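Local structure of hydrolase, alpha/beta hydrolase FOLD family (2XMZ) at residues Asp218-Phe221 with Val222-Lys226. The protein probably catalyses the formation of 2-succinyl-6-hydroxy-2,4-cyclohexadiene-1-carboxylate in menaquinone biosynthesis, as a lyase built on the alpha/beta hydrolase fold. Sequence-based numbering, arbitrary orientation.
Sequences DEKF and VQIAK
V222 N hydrogen-bonds to D218 O (2.9 Å), closing the first turn of helix 219-231, with D218 as its N-cap residue. Q223 N to E219 O, I224 N to K220 O and A225 N to F221 O (2.7 Å) continue the ladder. A water donates to K220 O at 2.6 Å and accepts a longer bond from Q223 NE2, giving that carbonyl a second partner. In one of its two conformers the E219 side chain folds back, and OE2 accepts from K220 N at 3.0 Å, met from above the carboxylate plane. Among apolar groups, F221 and I224 lie side by side. I224 CG1 lies beside the backbone N (chi1 -66°) and the chain runs on extended (chi2 -180°), which rests CD1 over one face of the F221 ring, 4.0 Å from CD2. D218 OD1 lies at that ring's edge, in plane, while H245 meets the ring edge-to-face. V222 and A225 pack on strands 210-215 and 235-240, seating the crossover helix on the sheet. D218 OD2 is hydrogen-bonded to H245 ND1, consistent with a Ser-His-Asp triad with S91; the first helical bond holds the D218 carbonyl, while F221 flanks both acid and histidine.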
loop_
_atom_site.group_PDB
_atom_site.type_symbol
_atom_site.label_atom_id
_atom_site.label_comp_id
_atom_site.label_asym_id
_atom_site.label_seq_id
_atom_site.Cartn_x
_atom_site.Cartn_y
_atom_site.Cartn_z
ATOM N N ASP A 218 -13.661 0.065 -9.422
ATOM C CA ASP A 218 -13.615 0.065 -7.978
ATOM C C ASP A 218 -14.261 1.381 -7.469
ATOM O O ASP A 218 -13.597 2.304 -6.982
ATOM C CB ASP A 218 -12.155 -0.168 -7.542
ATOM C CG ASP A 218 -11.975 -0.229 -6.053
ATOM O OD1 ASP A 218 -12.973 -0.348 -5.309
ATOM O OD2 ASP A 218 -10.804 -0.095 -5.622
ATOM N N GLU A 219 -15.583 1.433 -7.576
ATOM C CA GLU A 219 -16.367 2.636 -7.276
ATOM C C GLU A 219 -16.018 3.280 -5.931
ATOM O O GLU A 219 -15.812 4.483 -5.858
ATOM C CB GLU A 219 -17.871 2.327 -7.349
ATOM C CG GLU A 219 -18.384 1.240 -6.352
ATOM C CD GLU A 219 -17.586 -0.080 -6.345
ATOM O OE1 GLU A 219 -17.646 -0.854 -7.327
ATOM O OE2 GLU A 219 -16.912 -0.354 -5.337
ATOM N N LYS A 220 -15.930 2.464 -4.884
ATOM C CA LYS A 220 -15.700 2.974 -3.547
ATOM C C LYS A 220 -14.379 3.711 -3.485
ATOM O O LYS A 220 -14.302 4.801 -2.931
ATOM C CB LYS A 220 -15.729 1.840 -2.515
ATOM C CG LYS A 220 -15.297 2.252 -1.100
ATOM C CD LYS A 220 -15.227 1.025 -0.166
ATOM C CE LYS A 220 -14.501 1.356 1.129
ATOM N NZ LYS A 220 -14.139 0.103 1.866
ATOM N N PHE A 221 -13.332 3.114 -4.039
ATOM C CA PHE A 221 -12.036 3.765 -3.963
ATOM C C PHE A 221 -11.864 4.905 -4.988
ATOM O O PHE A 221 -11.093 5.838 -4.749
ATOM C CB PHE A 221 -10.901 2.735 -3.913
ATOM C CG PHE A 221 -10.825 2.019 -2.584
ATOM C CD1 PHE A 221 -11.618 0.889 -2.336
ATOM C CD2 PHE A 221 -10.017 2.510 -1.560
ATOM C CE1 PHE A 221 -11.577 0.248 -1.109
ATOM C CE2 PHE A 221 -9.957 1.874 -0.333
ATOM C CZ PHE A 221 -10.748 0.728 -0.102
ATOM N N VAL A 222 -12.606 4.853 -6.094
ATOM C CA VAL A 222 -12.702 6.010 -7.008
ATOM C C VAL A 222 -13.276 7.228 -6.261
ATOM O O VAL A 222 -12.744 8.345 -6.348
ATOM C CB VAL A 222 -13.574 5.685 -8.257
ATOM C CG1 VAL A 222 -13.949 6.952 -9.055
ATOM C CG2 VAL A 222 -12.855 4.674 -9.152
ATOM N N GLN A 223 -14.362 7.015 -5.517
ATOM C CA GLN A 223 -14.989 8.141 -4.810
ATOM C C GLN A 223 -14.022 8.646 -3.766
ATOM O O GLN A 223 -13.867 9.831 -3.600
ATOM C CB GLN A 223 -16.331 7.745 -4.199
ATOM C CG GLN A 223 -17.381 7.505 -5.261
ATOM C CD GLN A 223 -18.589 6.755 -4.749
ATOM O OE1 GLN A 223 -19.586 6.622 -5.460
ATOM N NE2 GLN A 223 -18.508 6.254 -3.512
ATOM N N ILE A 224 -13.320 7.728 -3.109
ATOM C CA ILE A 224 -12.298 8.111 -2.124
ATOM C C ILE A 224 -11.123 8.871 -2.761
ATOM O O ILE A 224 -10.676 9.901 -2.232
ATOM C CB ILE A 224 -11.791 6.894 -1.354
ATOM C CG1 ILE A 224 -12.935 6.310 -0.496
ATOM C CG2 ILE A 224 -10.575 7.264 -0.467
ATOM C CD1 ILE A 224 -12.479 5.107 0.295
ATOM N N ALA A 225 -10.656 8.382 -3.903
ATOM C CA ALA A 225 -9.518 8.983 -4.609
ATOM C C ALA A 225 -9.828 10.401 -4.995
ATOM O O ALA A 225 -8.990 11.285 -4.813
ATOM C CB ALA A 225 -9.148 8.167 -5.841
ATOM N N LYS A 226 -11.048 10.636 -5.485
ATOM C CA LYS A 226 -11.462 11.972 -5.913
ATOM C C LYS A 226 -11.501 12.922 -4.713
ATOM O O LYS A 226 -11.046 14.068 -4.795
ATOM C CB LYS A 226 -12.829 11.948 -6.615
ATOM C CG LYS A 226 -12.811 11.338 -8.019
ATOM C CD LYS A 226 -14.166 11.521 -8.741
ATOM C CE LYS A 226 -14.308 10.506 -9.876
ATOM N NZ LYS A 226 -15.585 10.658 -10.616
HETATM O O HOH W 1 -16.280 5.369 -1.262
#